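Local atomic coordinates of thermostable monoacylglycerol lipase (Bacillus, PDB entry 4LHE), a protein that hydrolyses monoacylglycerols to free fatty acid and glycerol, probably through a serine nucleophile held in an alpha/beta hydrolase fold. Residues Gly22-His27 with Ala75-Gly80; Leu96-Thr101 with Ala171-Gln176; Leu102-Ala107 with Ala121-Pro126; Gln176-Leu181 with Ala204-Gln209. All coordinates share one frame; numbering follows the deposited sequence.

Contact 1 (Gly22-His27 with Ala75-Gly80)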
loop_
_atom_site.group_PDB
_atom_site.type_symbol
_atom_site.label_atom_id
_atom_site.label_comp_id
_atom_site.label_asym_id
_atom_site.label_seq_id
_atom_site.Cartn_x
_atom_site.Cartn_y
_atom_site.Cartn_z
ATOM N N GLY A 22 -2.133 16.968 3.283
ATOM C CA GLY A 22 -1.661 15.755 3.938
ATOM C C GLY A 22 -1.469 14.575 3.007
ATOM O O GLY A 22 -2.176 14.427 2.015
ATOM N N VAL A 23 -0.480 13.743 3.308
ATOM C CA VAL A 23 -0.313 12.498 2.580
ATOM C C VAL A 23 -0.332 11.307 3.545
ATOM O O VAL A 23 0.480 11.231 4.477
ATOM C CB VAL A 23 0.989 12.462 1.746
ATOM C CG1 VAL A 23 0.991 11.223 0.883
ATOM C CG2 VAL A 23 1.099 13.687 0.855
ATOM N N LEU A 24 -1.266 10.389 3.308
ATOM C CA LEU A 24 -1.321 9.112 4.026
ATOM C C LEU A 24 -0.565 8.088 3.181
ATOM O O LEU A 24 -0.863 7.943 1.984
ATOM C CB LEU A 24 -2.785 8.671 4.151
ATOM C CG LEU A 24 -3.067 7.371 4.892
ATOM C CD1 LEU A 24 -2.669 7.530 6.311
ATOM C CD2 LEU A 24 -4.553 6.992 4.796
ATOM N N LEU A 25 0.402 7.384 3.777
ATOM C CA LEU A 25 1.141 6.344 3.041
ATOM C C LEU A 25 0.898 4.942 3.611
ATOM O O LEU A 25 1.072 4.713 4.811
ATOM C CB LEU A 25 2.639 6.639 3.043
ATOM C CG LEU A 25 3.089 7.956 2.405
ATOM C CD1 LEU A 25 3.111 9.068 3.438
ATOM C CD2 LEU A 25 4.473 7.798 1.783
ATOM N N VAL A 26 0.502 4.006 2.756
ATOM C CA VAL A 26 0.087 2.698 3.240
ATOM C C VAL A 26 1.017 1.599 2.746
ATOM O O VAL A 26 1.077 1.331 1.539
ATOM C CB VAL A 26 -1.364 2.384 2.846
ATOM C CG1 VAL A 26 -1.891 1.212 3.681
ATOM C CG2 VAL A 26 -2.265 3.620 3.063
ATOM N N HIS A 27 1.728 0.958 3.678
ATOM C CA HIS A 27 2.650 -0.129 3.323
ATOM C C HIS A 27 1.878 -1.394 2.965
ATOM O O HIS A 27 0.647 -1.419 3.085
ATOM C CB HIS A 27 3.709 -0.384 4.414
ATOM C CG HIS A 27 3.172 -0.949 5.705
ATOM N ND1 HIS A 27 2.940 -2.298 5.887
ATOM C CD2 HIS A 27 2.888 -0.358 6.887
ATOM C CE1 HIS A 27 2.517 -2.504 7.124
ATOM N NE2 HIS A 27 2.477 -1.348 7.755
ATOM N N ALA A 75 -8.857 -0.696 9.714
ATOM C CA ALA A 75 -8.939 0.163 10.881
ATOM C C ALA A 75 -7.650 0.972 11.061
ATOM O O ALA A 75 -7.715 2.158 11.365
ATOM C CB ALA A 75 -9.269 -0.636 12.127
ATOM N N SER A 76 -6.488 0.343 10.862
ATOM C CA SER A 76 -5.206 1.053 10.974
ATOM C C SER A 76 -5.143 2.202 9.996
ATOM O O SER A 76 -4.679 3.280 10.338
ATOM C CB SER A 76 -4.028 0.123 10.667
ATOM O OG SER A 76 -3.909 -0.895 11.627
ATOM N N VAL A 77 -5.582 1.953 8.765
ATOM C CA VAL A 77 -5.579 2.985 7.730
ATOM C C VAL A 77 -6.635 4.061 7.995
ATOM O O VAL A 77 -6.406 5.253 7.739
ATOM C CB VAL A 77 -5.811 2.368 6.352
ATOM C CG1 VAL A 77 -5.745 3.436 5.290
ATOM C CG2 VAL A 77 -4.754 1.315 6.089
ATOM N N GLU A 78 -7.788 3.646 8.515
ATOM C CA GLU A 78 -8.861 4.599 8.832
ATOM C C GLU A 78 -8.440 5.588 9.903
ATOM O O GLU A 78 -8.778 6.773 9.833
ATOM C CB GLU A 78 -10.119 3.867 9.307
ATOM C CG GLU A 78 -10.988 3.326 8.188
ATOM C CD GLU A 78 -11.807 4.407 7.497
ATOM O OE1 GLU A 78 -11.678 5.608 7.853
ATOM O OE2 GLU A 78 -12.595 4.039 6.596
ATOM N N GLU A 79 -7.729 5.075 10.906
ATOM C CA GLU A 79 -7.182 5.861 12.018
ATOM C C GLU A 79 -6.089 6.803 11.520
ATOM O O GLU A 79 -5.928 7.917 12.038
ATOM C CB GLU A 79 -6.635 4.904 13.085
ATOM C CG GLU A 79 -5.648 5.502 14.073
ATOM C CD GLU A 79 -5.156 4.482 15.102
ATOM O OE1 GLU A 79 -5.474 4.640 16.299
ATOM O OE2 GLU A 79 -4.444 3.532 14.718
ATOM N N GLY A 80 -5.337 6.373 10.509
ATOM C CA GLY A 80 -4.371 7.269 9.887
ATOM C C GLY A 80 -5.037 8.376 9.079
ATOM O O GLY A 80 -4.607 9.532 9.099
#

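Contact 2 (Leu96-Thr101 with Ala171-Gln176). With SO4 (sulfate ion), chain D.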
loop_
_atom_site.group_PDB
_atom_site.type_symbol
_atom_site.label_atom_id
_atom_site.label_comp_id
_atom_site.label_asym_id
_atom_site.label_seq_id
_atom_site.Cartn_x
_atom_site.Cartn_y
_atom_site.Cartn_z
ATOM N N LEU A 96 1.732 0.943 -1.361
ATOM C CA LEU A 96 2.366 -0.105 -2.144
ATOM C C LEU A 96 1.613 -1.436 -2.061
ATOM O O LEU A 96 1.301 -1.913 -0.969
ATOM C CB LEU A 96 3.797 -0.306 -1.647
ATOM C CG LEU A 96 4.570 -1.465 -2.263
ATOM C CD1 LEU A 96 4.827 -1.205 -3.751
ATOM C CD2 LEU A 96 5.875 -1.654 -1.498
ATOM N N SER A 97 1.336 -2.038 -3.215
ATOM C CA SER A 97 0.739 -3.370 -3.255
ATOM C C SER A 97 -0.487 -3.312 -2.338
ATOM O O SER A 97 -1.241 -2.331 -2.420
ATOM C CB SER A 97 1.756 -4.424 -2.847
ATOM O OG SER A 97 1.253 -5.725 -3.147
ATOM N N MET A 98 -0.702 -4.304 -1.460
ATOM C CA MET A 98 -1.815 -4.202 -0.496
ATOM C C MET A 98 -2.094 -2.794 0.060
ATOM O O MET A 98 -3.238 -2.438 0.364
ATOM C CB MET A 98 -1.734 -5.198 0.672
ATOM C CG MET A 98 -3.054 -5.283 1.456
ATOM S SD MET A 98 -3.113 -6.272 2.974
ATOM C CE MET A 98 -2.193 -5.229 4.085
ATOM N N GLY A 99 -1.051 -1.988 0.200
ATOM C CA GLY A 99 -1.271 -0.610 0.631
ATOM C C GLY A 99 -1.980 0.142 -0.476
ATOM O O GLY A 99 -2.716 1.118 -0.232
ATOM N N GLY A 100 -1.758 -0.309 -1.708
ATOM C CA GLY A 100 -2.488 0.224 -2.854
ATOM C C GLY A 100 -3.928 -0.249 -2.885
ATOM O O GLY A 100 -4.828 0.486 -3.297
ATOM N N THR A 101 -4.159 -1.480 -2.442
ATOM C CA THR A 101 -5.521 -1.977 -2.328
ATOM C C THR A 101 -6.270 -1.159 -1.272
ATOM O O THR A 101 -7.443 -0.799 -1.452
ATOM C CB THR A 101 -5.534 -3.464 -1.937
ATOM O OG1 THR A 101 -4.714 -4.209 -2.851
ATOM C CG2 THR A 101 -6.952 -4.009 -1.970
ATOM N N ALA A 171 -7.440 -11.915 0.251
ATOM C CA ALA A 171 -8.279 -12.203 -0.909
ATOM C C ALA A 171 -9.651 -11.560 -0.731
ATOM O O ALA A 171 -10.246 -11.059 -1.692
ATOM C CB ALA A 171 -8.412 -13.707 -1.100
ATOM N N ARG A 172 -10.156 -11.577 0.499
ATOM C CA ARG A 172 -11.432 -10.934 0.811
ATOM C C ARG A 172 -11.388 -9.415 0.667
ATOM O O ARG A 172 -12.335 -8.804 0.174
ATOM C CB ARG A 172 -11.893 -11.303 2.215
ATOM C CG ARG A 172 -12.369 -12.743 2.343
ATOM C CD ARG A 172 -13.414 -12.870 3.435
ATOM N NE ARG A 172 -12.828 -12.813 4.764
ATOM C CZ ARG A 172 -13.477 -12.409 5.851
ATOM N NH1 ARG A 172 -14.733 -12.000 5.764
ATOM N NH2 ARG A 172 -12.858 -12.399 7.026
ATOM N N LEU A 173 -10.298 -8.815 1.134
ATOM C CA LEU A 173 -10.069 -7.385 0.948
ATOM C C LEU A 173 -10.022 -7.009 -0.534
ATOM O O LEU A 173 -10.614 -6.008 -0.931
ATOM C CB LEU A 173 -8.769 -6.965 1.645
ATOM C CG LEU A 173 -8.327 -5.510 1.485
ATOM C CD1 LEU A 173 -9.415 -4.602 1.959
ATOM C CD2 LEU A 173 -7.041 -5.255 2.252
ATOM N N MET A 174 -9.326 -7.796 -1.351
ATOM C CA MET A 174 -9.239 -7.481 -2.779
ATOM C C MET A 174 -10.620 -7.555 -3.454
ATOM O O MET A 174 -10.921 -6.774 -4.362
ATOM C CB MET A 174 -8.237 -8.393 -3.496
ATOM C CG MET A 174 -6.791 -8.275 -3.006
ATOM S SD MET A 174 -5.703 -9.253 -4.053
ATOM C CE MET A 174 -4.231 -9.376 -3.061
ATOM N N ALA A 175 -11.460 -8.477 -2.986
ATOM C CA ALA A 175 -12.789 -8.679 -3.565
ATOM C C ALA A 175 -13.691 -7.495 -3.283
ATOM O O ALA A 175 -14.325 -6.963 -4.191
ATOM C CB ALA A 175 -13.419 -9.966 -3.022
ATOM N N GLN A 176 -13.774 -7.107 -2.015
ATOM C CA GLN A 176 -14.605 -5.985 -1.610
ATOM C C GLN A 176 -14.085 -4.692 -2.253
ATOM O O GLN A 176 -14.861 -3.757 -2.480
ATOM C CB GLN A 176 -14.625 -5.869 -0.072
ATOM C CG GLN A 176 -15.934 -5.346 0.528
ATOM C CD GLN A 176 -15.765 -4.769 1.940
ATOM O OE1 GLN A 176 -16.066 -3.592 2.187
ATOM N NE2 GLN A 176 -15.293 -5.598 2.871
HETATM S S SO4 D . 3.153 -6.676 -0.578
HETATM O O1 SO4 D . 3.484 -7.490 0.590
HETATM O O2 SO4 D . 4.049 -5.502 -0.634
HETATM O O3 SO4 D . 3.351 -7.474 -1.788
HETATM O O4 SO4 D . 1.741 -6.302 -0.470
#

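Contact 3 (Leu102-Ala107 with Ala121-Pro126)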
loop_
_atom_site.group_PDB
_atom_site.type_symbol
_atom_site.label_atom_id
_atom_site.label_comp_id
_atom_site.label_asym_id
_atom_site.label_seq_id
_atom_site.Cartn_x
_atom_site.Cartn_y
_atom_site.Cartn_z
ATOM N N LEU A 102 -5.577 -0.861 -0.177
ATOM C CA LEU A 102 -6.165 -0.158 0.959
ATOM C C LEU A 102 -6.376 1.300 0.641
ATOM O O LEU A 102 -7.236 1.950 1.236
ATOM C CB LEU A 102 -5.256 -0.295 2.178
ATOM C CG LEU A 102 -5.343 -1.671 2.837
ATOM C CD1 LEU A 102 -4.189 -1.861 3.788
ATOM C CD2 LEU A 102 -6.692 -1.765 3.583
ATOM N N THR A 103 -5.566 1.811 -0.288
ATOM C CA THR A 103 -5.707 3.169 -0.783
ATOM C C THR A 103 -6.981 3.261 -1.621
ATOM O O THR A 103 -7.788 4.189 -1.451
ATOM C CB THR A 103 -4.485 3.573 -1.630
ATOM O OG1 THR A 103 -3.351 3.720 -0.768
ATOM C CG2 THR A 103 -4.745 4.900 -2.355
ATOM N N LEU A 104 -7.156 2.297 -2.524
ATOM C CA LEU A 104 -8.364 2.210 -3.331
ATOM C C LEU A 104 -9.574 2.091 -2.433
ATOM O O LEU A 104 -10.568 2.784 -2.632
ATOM C CB LEU A 104 -8.290 1.001 -4.252
ATOM C CG LEU A 104 -7.181 1.091 -5.296
ATOM C CD1 LEU A 104 -6.869 -0.297 -5.819
ATOM C CD2 LEU A 104 -7.578 2.030 -6.451
ATOM N N TYR A 105 -9.466 1.222 -1.429
ATOM C CA TYR A 105 -10.554 0.967 -0.484
ATOM C C TYR A 105 -11.012 2.253 0.173
ATOM O O TYR A 105 -12.208 2.546 0.216
ATOM C CB TYR A 105 -10.070 -0.010 0.595
ATOM C CG TYR A 105 -11.129 -0.470 1.574
ATOM C CD1 TYR A 105 -11.811 -1.658 1.363
ATOM C CD2 TYR A 105 -11.429 0.263 2.721
ATOM C CE1 TYR A 105 -12.773 -2.104 2.255
ATOM C CE2 TYR A 105 -12.395 -0.173 3.618
ATOM C CZ TYR A 105 -13.057 -1.364 3.377
ATOM O OH TYR A 105 -14.018 -1.828 4.251
ATOM N N LEU A 106 -10.048 3.023 0.676
ATOM C CA LEU A 106 -10.335 4.249 1.405
ATOM C C LEU A 106 -10.969 5.302 0.506
ATOM O O LEU A 106 -11.839 6.062 0.943
ATOM C CB LEU A 106 -9.049 4.790 2.020
ATOM C CG LEU A 106 -9.116 5.237 3.470
ATOM C CD1 LEU A 106 -9.176 4.030 4.374
ATOM C CD2 LEU A 106 -7.904 6.094 3.797
ATOM N N ALA A 107 -10.533 5.348 -0.751
ATOM C CA ALA A 107 -11.101 6.288 -1.708
ATOM C C ALA A 107 -12.580 5.938 -1.951
ATOM O O ALA A 107 -13.428 6.829 -2.089
ATOM C CB ALA A 107 -10.298 6.275 -3.018
ATOM N N ALA A 121 -0.670 -1.808 -6.970
ATOM C CA ALA A 121 -1.836 -2.187 -6.173
ATOM C C ALA A 121 -2.408 -3.521 -6.629
ATOM O O ALA A 121 -2.463 -3.812 -7.832
ATOM C CB ALA A 121 -2.900 -1.107 -6.235
ATOM N N ALA A 122 -2.823 -4.322 -5.650
ATOM C CA ALA A 122 -3.347 -5.667 -5.877
ATOM C C ALA A 122 -4.871 -5.678 -5.817
ATOM O O ALA A 122 -5.459 -5.287 -4.802
ATOM C CB ALA A 122 -2.775 -6.618 -4.834
ATOM N N VAL A 123 -5.503 -6.148 -6.893
ATOM C CA VAL A 123 -6.964 -6.126 -7.020
ATOM C C VAL A 123 -7.538 -7.485 -7.456
ATOM O O VAL A 123 -8.668 -7.847 -7.100
ATOM C CB VAL A 123 -7.406 -4.961 -7.956
ATOM C CG1 VAL A 123 -8.566 -5.359 -8.837
ATOM C CG2 VAL A 123 -7.732 -3.705 -7.138
ATOM N N ASP A 124 -6.742 -8.250 -8.194
ATOM C CA ASP A 124 -7.148 -9.589 -8.616
ATOM C C ASP A 124 -5.928 -10.506 -8.801
ATOM O O ASP A 124 -5.319 -10.520 -9.873
ATOM C CB ASP A 124 -7.957 -9.497 -9.918
ATOM C CG ASP A 124 -8.368 -10.863 -10.468
ATOM O OD1 ASP A 124 -8.685 -11.772 -9.661
ATOM O OD2 ASP A 124 -8.378 -11.022 -11.712
ATOM N N ILE A 125 -5.562 -11.260 -7.763
ATOM C CA ILE A 125 -4.412 -12.169 -7.862
ATOM C C ILE A 125 -4.834 -13.625 -8.073
ATOM O O ILE A 125 -5.364 -14.261 -7.157
ATOM C CB ILE A 125 -3.490 -12.118 -6.618
ATOM C CG1 ILE A 125 -3.021 -10.690 -6.323
ATOM C CG2 ILE A 125 -2.287 -13.036 -6.808
ATOM C CD1 ILE A 125 -1.854 -10.638 -5.340
ATOM N N PRO A 126 -4.597 -14.149 -9.289
ATOM C CA PRO A 126 -4.812 -15.556 -9.644
ATOM C C PRO A 126 -4.105 -16.477 -8.664
ATOM O O PRO A 126 -4.750 -17.233 -7.937
ATOM C CB PRO A 126 -4.150 -15.672 -11.031
ATOM C CG PRO A 126 -3.303 -14.416 -11.182
ATOM C CD PRO A 126 -4.062 -13.383 -10.426
#

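Contact 4 (Gln176-Leu181 with Ala204-Gln209)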
loop_
_atom_site.group_PDB
_atom_site.type_symbol
_atom_site.label_atom_id
_atom_site.label_comp_id
_atom_site.label_asym_id
_atom_site.label_seq_id
_atom_site.Cartn_x
_atom_site.Cartn_y
_atom_site.Cartn_z
ATOM N N GLN A 176 -13.774 -7.107 -2.015
ATOM C CA GLN A 176 -14.605 -5.985 -1.610
ATOM C C GLN A 176 -14.085 -4.692 -2.253
ATOM O O GLN A 176 -14.861 -3.757 -2.480
ATOM C CB GLN A 176 -14.625 -5.869 -0.072
ATOM C CG GLN A 176 -15.934 -5.346 0.528
ATOM C CD GLN A 176 -15.765 -4.769 1.940
ATOM O OE1 GLN A 176 -16.066 -3.592 2.187
ATOM N NE2 GLN A 176 -15.293 -5.598 2.871
ATOM N N THR A 177 -12.785 -4.646 -2.569
ATOM C CA THR A 177 -12.174 -3.440 -3.161
ATOM C C THR A 177 -12.419 -3.351 -4.662
ATOM O O THR A 177 -12.875 -2.328 -5.167
ATOM C CB THR A 177 -10.644 -3.368 -2.909
ATOM O OG1 THR A 177 -10.384 -3.349 -1.500
ATOM C CG2 THR A 177 -10.053 -2.117 -3.540
ATOM N N LYS A 178 -12.112 -4.423 -5.375
ATOM C CA LYS A 178 -12.332 -4.462 -6.813
ATOM C C LYS A 178 -13.808 -4.247 -7.163
ATOM O O LYS A 178 -14.137 -3.530 -8.111
ATOM C CB LYS A 178 -11.868 -5.806 -7.356
ATOM C CG LYS A 178 -12.108 -5.993 -8.835
ATOM C CD LYS A 178 -11.755 -7.419 -9.195
ATOM C CE LYS A 178 -11.758 -7.653 -10.689
ATOM N NZ LYS A 178 -10.899 -8.832 -11.012
ATOM N N ALA A 179 -14.691 -4.861 -6.382
ATOM C CA ALA A 179 -16.131 -4.743 -6.601
ATOM C C ALA A 179 -16.592 -3.289 -6.575
ATOM O O ALA A 179 -17.506 -2.897 -7.312
ATOM C CB ALA A 179 -16.893 -5.557 -5.556
ATOM N N LYS A 180 -15.949 -2.487 -5.732
ATOM C CA LYS A 180 -16.415 -1.135 -5.492
ATOM C C LYS A 180 -15.568 -0.040 -6.134
ATOM O O LYS A 180 -15.637 1.095 -5.685
ATOM C CB LYS A 180 -16.506 -0.879 -3.986
ATOM C CG LYS A 180 -17.498 -1.762 -3.248
ATOM C CD LYS A 180 -18.925 -1.329 -3.532
ATOM C CE LYS A 180 -19.686 -2.372 -4.353
ATOM N NZ LYS A 180 -20.395 -3.368 -3.493
ATOM N N LEU A 181 -14.800 -0.358 -7.180
ATOM C CA LEU A 181 -13.949 0.641 -7.853
ATOM C C LEU A 181 -14.728 1.864 -8.339
ATOM O O LEU A 181 -14.271 3.008 -8.216
ATOM C CB LEU A 181 -13.175 0.004 -9.014
ATOM C CG LEU A 181 -12.026 -0.908 -8.567
ATOM C CD1 LEU A 181 -11.324 -1.592 -9.726
ATOM C CD2 LEU A 181 -11.018 -0.109 -7.723
ATOM N N ALA A 204 -3.221 -2.778 -13.054
ATOM C CA ALA A 204 -3.252 -1.358 -13.378
ATOM C C ALA A 204 -4.434 -1.033 -14.289
ATOM O O ALA A 204 -5.173 -0.064 -14.060
ATOM C CB ALA A 204 -1.956 -0.957 -14.039
ATOM N N ASP A 205 -4.610 -1.856 -15.318
ATOM C CA ASP A 205 -5.691 -1.668 -16.286
ATOM C C ASP A 205 -7.075 -1.862 -15.671
ATOM O O ASP A 205 -8.000 -1.108 -15.969
ATOM C CB ASP A 205 -5.483 -2.596 -17.483
ATOM C CG ASP A 205 -4.208 -2.286 -18.230
ATOM O OD1 ASP A 205 -3.999 -1.105 -18.551
ATOM O OD2 ASP A 205 -3.403 -3.211 -18.489
ATOM N N ILE A 206 -7.207 -2.855 -14.796
ATOM C CA ILE A 206 -8.464 -3.111 -14.090
ATOM C C ILE A 206 -8.839 -1.954 -13.167
ATOM O O ILE A 206 -10.015 -1.567 -13.069
ATOM C CB ILE A 206 -8.366 -4.412 -13.262
ATOM C CG1 ILE A 206 -8.075 -5.597 -14.195
ATOM C CG2 ILE A 206 -9.631 -4.629 -12.447
ATOM C CD1 ILE A 206 -7.408 -6.805 -13.517
ATOM N N ILE A 207 -7.835 -1.410 -12.482
ATOM C CA ILE A 207 -8.042 -0.235 -11.647
ATOM C C ILE A 207 -8.452 0.931 -12.548
ATOM O O ILE A 207 -9.468 1.588 -12.305
ATOM C CB ILE A 207 -6.756 0.096 -10.840
ATOM C CG1 ILE A 207 -6.513 -0.992 -9.787
ATOM C CG2 ILE A 207 -6.860 1.480 -10.190
ATOM C CD1 ILE A 207 -5.126 -0.956 -9.147
ATOM N N PHE A 208 -7.681 1.144 -13.612
ATOM C CA PHE A 208 -7.919 2.250 -14.536
ATOM C C PHE A 208 -9.329 2.202 -15.156
ATOM O O PHE A 208 -10.002 3.236 -15.286
ATOM C CB PHE A 208 -6.829 2.269 -15.617
ATOM C CG PHE A 208 -6.946 3.414 -16.593
ATOM C CD1 PHE A 208 -6.236 4.596 -16.393
ATOM C CD2 PHE A 208 -7.745 3.300 -17.724
ATOM C CE1 PHE A 208 -6.334 5.642 -17.298
ATOM C CE2 PHE A 208 -7.849 4.345 -18.631
ATOM C CZ PHE A 208 -7.145 5.513 -18.421
ATOM N N GLN A 209 -9.791 1.010 -15.519
ATOM C CA GLN A 209 -11.109 0.895 -16.134
ATOM C C GLN A 209 -12.222 0.953 -15.094
ATOM O O GLN A 209 -13.280 1.533 -15.343
ATOM C CB GLN A 209 -11.213 -0.373 -17.001
ATOM C CG GLN A 209 -10.194 -0.462 -18.157
ATOM C CD GLN A 209 -10.252 0.718 -19.141
ATOM O OE1 GLN A 209 -11.198 1.514 -19.141
ATOM N NE2 GLN A 209 -9.228 0.825 -19.990
#

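Contact 1 (Gly22-His27 with Ala75-Gly80)
Val77 and Leu24 bury the most surface here, and Val26 adds about half as much. The geometry is that of a strand under a helix: 22-26 and 75-80 run nearly antiparallel (166°), their axes 9.4 Å apart at closest approach. Leu24 points at the helix and divides its branches: CD2 meets Val77 CG1 at 3.8 Å, while CD1 lies against the backbone of Gly80, 3.7 Å from its C. A CB on Gly80 would clash with that same CD1, consistent with the lack of a side chain there making room for the leucine. Val77 crosses both strand residues at about a right angle, and its CG2 sits 3.7 Å from Val26 CG1. Both methyls of each valine take part: Val77 CG1 also reaches Val26 CG2 at 4.1 Å. An alanine in place of Leu24 would lack both branches and would probably leave a gap over Gly80, with Val77 CG1 deprived of one of its two strand partners. From helix 98-109, Leu106 packs on Leu24 and Val77, and Leu102 on Val26. The contact is van der Waals packing of methyls on methyls and on helix backbone, which implies that shape rather than polar pairing fits these two segments together.

Contact 2 (Leu96-Thr101 with Ala171-Gln176)
Leu173 meets Met98 and Thr101 without any flat group between them: no ring, amide or guanidinium of either segment lies at the interface, and the packing rests on methyls and a thioether. Leu173 CD2 is 4.1 Å from Met98 CG and equally near its SD, the two side chains crossing at about a right angle. With CG anti to the backbone N (chi1 -167°) and the second torsion also extended, CG and SD of Met98 both lie beside the leucine methyl; the bend at the third torsion only redirects CE. Thr101 CG2 touches Leu173 CG at 4.0 Å, the two side chains sliding past each other in opposite directions, and lies 4.2 Å from Met174 CA. The Thr101 hydroxyl is turned to another partner, the carbonyl of Ala122. Segment 96-101 has the form of a nucleophile elbow, the sharp turn from strand 90-96 into helix 98-109: Ser97 adopts the strained backbone angles 51°/-134° in a GxSxG sequence, and is probably the nucleophile of a triad with His226 and Asp196. A sulfate, probably from the crystallisation liquor, occupies this site. Ser97 OG donates to its O4 at 2.8 Å, and Met98 N makes a weak bond to the same oxygen at 3.3 Å. His226 NE2, Thr30 N and Phe29 N also bind the ion, an arrangement consistent with an oxyanion hole near Met98 N and Phe29 N. Helix 164-179 belongs to the region inserted between strands 115-119 and 188-193, where relatives of this fold commonly carry a cap, and Phe70 packs on Leu173 beside the contact.

Contact 3 (Leu102-Ala107 with Ala121-Pro126)
Leu104 lies on helix 98-109, which follows the probable nucleophile elbow of this alpha/beta hydrolase, and it meets Ala121 and Val123 in the loop that leaves central strand 115-119. One methyl makes the whole contact: Leu104 CD1 stands 3.8 Å from Val123 CG2 and 4.1 Å from Ala121 CB, touching two loop residues with one residue, Ala122, between them. The leucine points toward the loop. Its CG is anti to the carbonyl carbon (chi1 -65°), and with chi2 at 160° the CD1 branch is carried outward to the two partners. Ala121 also points across the gap, whereas Val123 reaches in with its CG2 branch alone, its side chain crossing that of Leu104 at about a right angle. The nearest pair of CA atoms, those of Leu104 and Ala121, are 8.4 Å apart, so the backbones keep their distance and the side chains bridge it. The buried surface is correspondingly small, 86 Å² summed over both sides, yet all three touching residues are buried. Asn203 OD1 accepts hydrogen bonds from both Val123 N and Asp124 N, which ties down the loop backbone at the valine and the residue after it. Ile207 of helix 202-210 packs on Leu104, Ala121 and Val123 together, and Ile184 adds a further neighbour to Leu104; the contact therefore sits where helix 98-109, the end of strand 115-119 and helix 202-210 converge.

Contact 4 (Gln176-Leu181 with Ala204-Gln209)
Leu181 packs into the helix backbone between Ile206 and Ile207, and this is the tight part of the contact. Its CD1 lies 3.6 Å from Ile206 O and 4.0 Å from Ile207 CA, closer than to the side-chain methyl Ile206 CG2 at 4.4 Å. The leucine CG is anti to its carbonyl carbon (chi1 -73°) and the chain continues outward (chi2 177°), which brings the methyl up to the main chain of the helix. Leu181 and Ile207 are both buried, although the Ile207 side chain itself approaches the other segment no nearer than 4.8 Å. The looser side is formed by Lys178 and Ile206, both partly exposed. Here the extended lysine chain passes at a slant, with its CE 4.1 Å from Ile206 CG2, so the aliphatic stem provides the packing while the ammonium end goes on to a long, weak ion pair with Asp124. Val123 touches both Lys178 and Ile206 and so flanks this side. Beyond the contact, Thr177 packs on Thr101 and Tyr105 of helix 98-109; the end of helix 164-179 and the turn after it are thus joined to helix 202-210, whose Ala204 and Phe208 rest on strands 188-193 and 216-221.

How the contacts relate
Contacts 1, 2 and 3 are buried near the middle of the chain, whereas contact 4 lies farther out and is only partly buried. Contacts 2 and 3 use successive parts of helix 98-109, with centres about 4 Å apart, and contacts 2 and 4 share Gln176 on helix 164-179. Contact 1 joins the group through both its strand and its helix: Val26 O pairs with Leu96 N at 3.0 Å, and Val77 CG1 packs 3.6 Å from Leu106 CD1. Apolar packing links the segments in every case, but the setting changes: contact 2 adds an anion site at the probable nucleophile, and contact 4 has a lysine on its partly exposed side.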